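Local structure of acetyltransferase (Vibrio fischeri, 3JVN) at residues D25-H28 / Q29-P32; Q108-M111 / R112-E116. The protein probably transfers an acyl group to an acceptor not yet identified, as expected of a member of the GNAT acetyltransferase family. All coordinates share one frame; numbering follows the deposited sequence.

Overall arrangement
From the N terminus the chain runs through strand 4-7 into helix 13-30, and contact 1 (25-28 with 29-32) lies where that helix runs out into a loop, at the protein surface. Strands 56-62, 67-79 and 86-96 follow, and then helix 105-118, which carries contact 2 (108-111 with 112-116) and leads to strand 124-127, completing a beta-alpha-beta unit. Each contact closes one or two helical turns, so the two are in series, neither nested nor crossing. The centres of contact 1 and contact 2 lie about 26 Å apart, on opposite sides of the chain's centre. Contact 1 shapes a helix end, whereas contact 2 belongs to a helix packed on the central mixed sheet.

Contact 1. Residues D25-H28 / Q29-P32; sequences DEHH and QQCP
His28 and Pro32, four residues apart, meet by a CH-pi contact: Pro32 CA stands over one face of the imidazole, 4.2 Å from the centroid of the His28 ring and 20° off its normal, displaced toward the rim. With CG anti to the backbone N (chi1 -165°), the His28 ring stands out from the side of the helix, and the chain beyond Gln30 folds back so that Pro32 CA comes over its face. The same proline also covers the His28 carbonyl. Pro32 CA makes a CA-H...O contact of 3.3 Å with His28 O, and the pyrrolidine ring lies against that oxygen through CG. Having no N-H, Pro32 cannot give this carbonyl the usual helical bond.

One turn earlier, the side chains of Asp25 and Gln29 cross obliquely, their carboxylate and amide planes 69° apart. The extended Gln29 chain runs back along the helix and brings its amide beside Asp25. Glu26 takes another course: its chain extends away from the following turn, and OE1 is hydrogen-bonded to Tyr95 OH, which links this part of the helix to strand 86-96.

The backbone bonds are weak and forked. His27 O accepts from Gln30 N at 3.3 Å and from Cys31 N, also at 3.3 Å. Gln29 N has a weak bond to Glu26 O at 3.1 Å, although the position of that oxygen is less certain. Mixing of i+3 and i+4 bonds, with a proline just beyond, is characteristic of a helix unwinding at its C-terminal end. Here it is the exposed end of helix 13-30, in the region between the first two strands of a GNAT fold.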
ATOM      1  N   ASP A  25      22.002  -7.874 -15.286  1.00 39.38           N
ATOM      2  CA  ASP A  25      22.939  -8.966 -15.517  1.00 40.77           C
ATOM      3  C   ASP A  25      23.302  -9.673 -14.219  1.00 41.71           C
ATOM      4  O   ASP A  25      23.177 -10.893 -14.112  1.00 41.47           O
ATOM      5  CB  ASP A  25      24.216  -8.449 -16.173  1.00 40.77           C
ATOM      6  CG  ASP A  25      25.114  -9.574 -16.639  1.00 39.72           C
ATOM      7  OD1 ASP A  25      24.757 -10.234 -17.631  1.00 39.53           O
ATOM      8  OD2 ASP A  25      26.161  -9.818 -16.014  1.00 41.44           O
ATOM      9  N   GLU A  26      23.756  -8.895 -13.241  1.00 42.40           N
ATOM     10  CA  GLU A  26      24.135  -9.433 -11.945  1.00 43.87           C
ATOM     11  C   GLU A  26      22.936 -10.115 -11.282  1.00 44.12           C
ATOM     12  O   GLU A  26      23.098 -11.049 -10.501  1.00 45.61           O
ATOM     13  CB  GLU A  26      24.675  -8.307 -11.049  1.00 45.03           C
ATOM     14  CG  GLU A  26      25.811  -7.496 -11.686  1.00 47.31           C
ATOM     15  CD  GLU A  26      26.183  -6.241 -10.899  1.00 50.47           C
ATOM     16  OE1 GLU A  26      26.987  -5.426 -11.417  1.00 50.66           O
ATOM     17  OE2 GLU A  26      25.676  -6.065  -9.767  1.00 51.12           O
ATOM     18  N   HIS A  27      21.732  -9.648 -11.601  1.00 43.87           N
ATOM     19  CA  HIS A  27      20.515 -10.225 -11.042  1.00 44.90           C
ATOM     20  C   HIS A  27      20.390 -11.686 -11.455  1.00 46.22           C
ATOM     21  O   HIS A  27      20.144 -12.561 -10.627  1.00 45.16           O
ATOM     22  CB  HIS A  27      19.291  -9.427 -11.515  1.00 44.52           C
ATOM     23  CG  HIS A  27      18.835  -8.375 -10.544  1.00 44.31           C
ATOM     24  ND1 HIS A  27      19.675  -7.818  -9.598  1.00 42.86           N
ATOM     25  CD2 HIS A  27      17.634  -7.778 -10.378  1.00 43.83           C
ATOM     26  CE1 HIS A  27      19.004  -6.926  -8.892  1.00 43.32           C
ATOM     27  NE2 HIS A  27      17.763  -6.880  -9.341  1.00 42.91           N
ATOM     28  N   HIS A  28      20.583 -11.937 -12.746  1.00 49.52           N
ATOM     29  CA  HIS A  28      20.502 -13.278 -13.324  1.00 51.32           C
ATOM     30  C   HIS A  28      21.678 -14.161 -12.901  1.00 53.09           C
ATOM     31  O   HIS A  28      21.708 -15.352 -13.204  1.00 53.12           O
ATOM     32  CB  HIS A  28      20.483 -13.170 -14.848  1.00 51.90           C
ATOM     33  CG  HIS A  28      20.043 -14.421 -15.538  1.00 52.72           C
ATOM     34  ND1 HIS A  28      18.748 -14.884 -15.474  1.00 53.06           N
ATOM     35  CD2 HIS A  28      20.730 -15.321 -16.280  1.00 52.66           C
ATOM     36  CE1 HIS A  28      18.655 -16.018 -16.146  1.00 53.55           C
ATOM     37  NE2 HIS A  28      19.844 -16.305 -16.644  1.00 52.73           N
ATOM     38  N   GLN A  29      22.645 -13.575 -12.202  1.00 56.09           N
ATOM     39  CA  GLN A  29      23.818 -14.313 -11.748  1.00 59.12           C
ATOM     40  C   GLN A  29      23.740 -14.775 -10.287  1.00 61.02           C
ATOM     41  O   GLN A  29      24.471 -15.681  -9.877  1.00 61.35           O
ATOM     42  CB  GLN A  29      25.082 -13.478 -11.994  1.00 59.53           C
ATOM     43  CG  GLN A  29      25.470 -13.418 -13.479  1.00 61.36           C
ATOM     44  CD  GLN A  29      26.670 -12.521 -13.765  1.00 62.95           C
ATOM     45  OE1 GLN A  29      27.251 -12.577 -14.851  1.00 64.20           O
ATOM     46  NE2 GLN A  29      27.032 -11.677 -12.801  1.00 62.68           N
ATOM     47  N   GLN A  30      22.867 -14.148  -9.499  1.00 62.62           N
ATOM     48  CA  GLN A  30      22.688 -14.555  -8.106  1.00 64.29           C
ATOM     49  C   GLN A  30      21.549 -15.570  -8.077  1.00 65.23           C
ATOM     50  O   GLN A  30      21.720 -16.707  -7.634  1.00 65.38           O
ATOM     51  CB  GLN A  30      22.323 -13.366  -7.210  1.00 64.42           C
ATOM     52  CG  GLN A  30      23.496 -12.506  -6.769  1.00 65.91           C
ATOM     53  CD  GLN A  30      23.737 -11.327  -7.689  1.00 67.45           C
ATOM     54  OE1 GLN A  30      22.839 -10.514  -7.924  1.00 67.77           O
ATOM     55  NE2 GLN A  30      24.955 -11.220  -8.209  1.00 67.95           N
ATOM     56  N   CYS A  31      20.387 -15.149  -8.562  1.00 66.57           N
ATOM     57  CA  CYS A  31      19.210 -16.003  -8.607  1.00 67.80           C
ATOM     58  C   CYS A  31      18.768 -16.145 -10.062  1.00 67.35           C
ATOM     59  O   CYS A  31      17.830 -15.483 -10.504  1.00 67.09           O
ATOM     60  CB  CYS A  31      18.090 -15.385  -7.763  1.00 68.83           C
ATOM     61  SG  CYS A  31      16.503 -16.252  -7.826  1.00 72.49           S
ATOM     62  N   PRO A  32      19.453 -17.014 -10.827  1.00 67.51           N
ATOM     63  CA  PRO A  32      19.149 -17.260 -12.241  1.00 68.05           C
ATOM     64  C   PRO A  32      17.688 -17.660 -12.471  1.00 69.48           C
ATOM     65  O   PRO A  32      17.005 -17.098 -13.334  1.00 68.91           O
ATOM     66  CB  PRO A  32      20.107 -18.392 -12.608  1.00 66.73           C
ATOM     67  CG  PRO A  32      21.246 -18.197 -11.675  1.00 66.84           C
ATOM     68  CD  PRO A  32      20.560 -17.879 -10.381  1.00 67.18           C
TER

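Contact 2. Residues Q108-M111 / R112-E116; sequences QLMM and RIEQE. With SO4 (sulfate ion), chain B.
Arg112 NH2 gives the sulfate ion a hydrogen bond of 2.6 Å to its O2, with an angle of 165° at the hydrogen, while Arg112 NE binds O4 of the same ion at 2.9 Å. The two N-H groups form one edge of the guanidinium, and the sulfur lies in its plane, so the anion is held side-on in a two-pronged grip. Arg7 N adds a further hydrogen bond to the sulfate from strand 4-7. Gln115 OE1 lies 3.5 Å above the guanidinium plane of Arg112, over its centre. The arginine leaves the helix with CG anti to the backbone N (chi1 -177°) and bends at chi2, which brings its edge round to the ion.

On another flank of the helix, the extended Glu114 chain runs back toward the selenomethionines Met110 and Met111. OE1 lies beside Met110 CE and OE2 beside Met111 CE, each side chain crossing that of Glu114 at a slant. Met110 CE also packs against Ile113 CG2 at 4.3 Å. Ile113 N bonds Leu109 O at 3.1 Å, nearly straight at 173°. Leu109, Met110 and Ile113 rest on Ile71 of strand 67-79 and on residues of strand 86-96.

This helix is therefore amphipathic: one side is apolar and joins the sheet in a beta-alpha-beta unit, while Arg112 supplies a cationic site. The sulfate probably came from the crystallisation liquor, and its binding implies that the guanidinium edge and the Arg7 N-H together can accommodate a small oxyanion.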
ATOM      1  N   GLN A 108      22.859   7.910   0.041  1.00 45.43           N
ATOM      2  CA  GLN A 108      22.656   9.240  -0.516  1.00 46.00           C
ATOM      3  C   GLN A 108      21.654   9.226  -1.676  1.00 44.97           C
ATOM      4  O   GLN A 108      21.109  10.270  -2.040  1.00 45.72           O
ATOM      5  CB  GLN A 108      23.995   9.863  -0.935  1.00 46.32           C
ATOM      6  CG  GLN A 108      24.912   8.942  -1.700  1.00 47.66           C
ATOM      7  CD  GLN A 108      26.335   9.475  -1.789  1.00 49.03           C
ATOM      8  OE1 GLN A 108      26.963   9.777  -0.771  1.00 48.46           O
ATOM      9  NE2 GLN A 108      26.855   9.575  -3.007  1.00 49.69           N
ATOM     10  N   LEU A 109      21.403   8.043  -2.240  1.00 43.80           N
ATOM     11  CA  LEU A 109      20.429   7.900  -3.323  1.00 41.86           C
ATOM     12  C   LEU A 109      19.049   7.669  -2.701  1.00 41.86           C
ATOM     13  O   LEU A 109      18.063   8.270  -3.116  1.00 41.33           O
ATOM     14  CB  LEU A 109      20.799   6.726  -4.236  1.00 39.67           C
ATOM     15  CG  LEU A 109      21.980   6.919  -5.193  1.00 37.79           C
ATOM     16  CD1 LEU A 109      22.313   5.600  -5.859  1.00 37.15           C
ATOM     17  CD2 LEU A 109      21.642   7.964  -6.235  1.00 37.27           C
HETATM   18  N   MSE A 110      18.987   6.793  -1.704  1.00 42.72           N
HETATM   19  CA  MSE A 110      17.737   6.513  -1.008  1.00 45.57           C
HETATM   20  C   MSE A 110      17.311   7.778  -0.277  1.00 45.17           C
HETATM   21  O   MSE A 110      16.123   8.023  -0.063  1.00 42.57           O
HETATM   22  CB  MSE A 110      17.932   5.393   0.019  1.00 50.28           C
HETATM   23  CG  MSE A 110      17.835   3.968  -0.539  1.00 56.79           C
HETATM   24 SE   MSE A 110      16.017   3.507  -1.124  1.00 68.94          SE
HETATM   25  CE  MSE A 110      15.038   4.526   0.218  1.00 62.79           C
HETATM   26  N   MSE A 111      18.307   8.568   0.114  1.00 45.02           N
HETATM   27  CA  MSE A 111      18.095   9.815   0.838  1.00 45.45           C
HETATM   28  C   MSE A 111      17.431  10.848  -0.064  1.00 41.95           C
HETATM   29  O   MSE A 111      16.545  11.597   0.359  1.00 39.75           O
HETATM   30  CB  MSE A 111      19.438  10.364   1.330  1.00 52.45           C
HETATM   31  CG  MSE A 111      19.453  10.788   2.799  1.00 60.45           C
HETATM   32 SE   MSE A 111      19.263   9.286   4.031  1.00 72.77          SE
HETATM   33  CE  MSE A 111      17.332   9.289   4.231  1.00 68.85           C
ATOM     34  N   ARG A 112      17.882  10.887  -1.312  1.00 38.33           N
ATOM     35  CA  ARG A 112      17.346  11.825  -2.282  1.00 34.97           C
ATOM     36  C   ARG A 112      15.893  11.484  -2.634  1.00 33.90           C
ATOM     37  O   ARG A 112      15.000  12.320  -2.483  1.00 31.80           O
ATOM     38  CB  ARG A 112      18.201  11.808  -3.553  1.00 32.76           C
ATOM     39  CG  ARG A 112      17.764  12.818  -4.603  1.00 32.43           C
ATOM     40  CD  ARG A 112      18.040  14.252  -4.151  1.00 33.84           C
ATOM     41  NE  ARG A 112      17.456  15.252  -5.046  1.00 32.62           N
ATOM     42  CZ  ARG A 112      16.149  15.372  -5.281  1.00 31.94           C
ATOM     43  NH1 ARG A 112      15.277  14.556  -4.690  1.00 29.77           N
ATOM     44  NH2 ARG A 112      15.709  16.311  -6.106  1.00 29.00           N
ATOM     45  N   ILE A 113      15.648  10.258  -3.089  1.00 33.66           N
ATOM     46  CA  ILE A 113      14.295   9.884  -3.465  1.00 35.52           C
ATOM     47  C   ILE A 113      13.266  10.110  -2.352  1.00 38.50           C
ATOM     48  O   ILE A 113      12.120  10.488  -2.631  1.00 39.42           O
ATOM     49  CB  ILE A 113      14.223   8.417  -3.981  1.00 34.04           C
ATOM     50  CG1 ILE A 113      12.818   8.153  -4.545  1.00 34.15           C
ATOM     51  CG2 ILE A 113      14.582   7.430  -2.877  1.00 28.58           C
ATOM     52  CD1 ILE A 113      12.730   6.966  -5.507  1.00 35.83           C
ATOM     53  N   GLU A 114      13.670   9.893  -1.099  1.00 39.91           N
ATOM     54  CA  GLU A 114      12.771  10.094   0.038  1.00 40.84           C
ATOM     55  C   GLU A 114      12.511  11.588   0.245  1.00 40.57           C
ATOM     56  O   GLU A 114      11.459  11.981   0.735  1.00 40.89           O
ATOM     57  CB  GLU A 114      13.374   9.509   1.316  1.00 42.80           C
ATOM     58  CG  GLU A 114      13.636   8.010   1.294  1.00 45.61           C
ATOM     59  CD  GLU A 114      14.292   7.519   2.583  1.00 46.78           C
ATOM     60  OE1 GLU A 114      14.674   6.330   2.656  1.00 45.66           O
ATOM     61  OE2 GLU A 114      14.429   8.329   3.524  1.00 46.57           O
ATOM     62  N   GLN A 115      13.473  12.421  -0.125  1.00 39.55           N
ATOM     63  CA  GLN A 115      13.294  13.853   0.027  1.00 39.66           C
ATOM     64  C   GLN A 115      12.092  14.279  -0.803  1.00 38.05           C
ATOM     65  O   GLN A 115      11.163  14.894  -0.285  1.00 37.90           O
ATOM     66  CB  GLN A 115      14.540  14.586  -0.446  1.00 42.15           C
ATOM     67  CG  GLN A 115      14.533  16.075  -0.181  1.00 45.70           C
ATOM     68  CD  GLN A 115      15.697  16.764  -0.873  1.00 49.28           C
ATOM     69  OE1 GLN A 115      15.699  16.915  -2.096  1.00 50.59           O
ATOM     70  NE2 GLN A 115      16.701  17.170  -0.097  1.00 48.96           N
ATOM     71  N   GLU A 116      12.117  13.947  -2.092  1.00 37.60           N
ATOM     72  CA  GLU A 116      11.024  14.282  -3.002  1.00 35.81           C
ATOM     73  C   GLU A 116       9.732  13.583  -2.594  1.00 34.50           C
ATOM     74  O   GLU A 116       8.640  14.141  -2.714  1.00 32.47           O
ATOM     75  CB  GLU A 116      11.393  13.891  -4.429  1.00 35.71           C
ATOM     76  CG  GLU A 116      12.122  14.989  -5.180  1.00 37.45           C
ATOM     77  CD  GLU A 116      11.181  16.036  -5.740  1.00 37.50           C
ATOM     78  OE1 GLU A 116      10.469  15.732  -6.720  1.00 35.31           O
ATOM     79  OE2 GLU A 116      11.140  17.156  -5.189  1.00 41.54           O
TER
HETATM   80  S   SO4 B 201      18.453  17.736  -7.867  1.00 46.27           S
HETATM   81  O1  SO4 B 201      18.511  17.369  -9.301  1.00 44.12           O
HETATM   82  O2  SO4 B 201      17.058  18.031  -7.497  1.00 42.24           O
HETATM   83  O3  SO4 B 201      19.271  18.944  -7.645  1.00 46.84           O
HETATM   84  O4  SO4 B 201      18.976  16.625  -7.038  1.00 43.44           O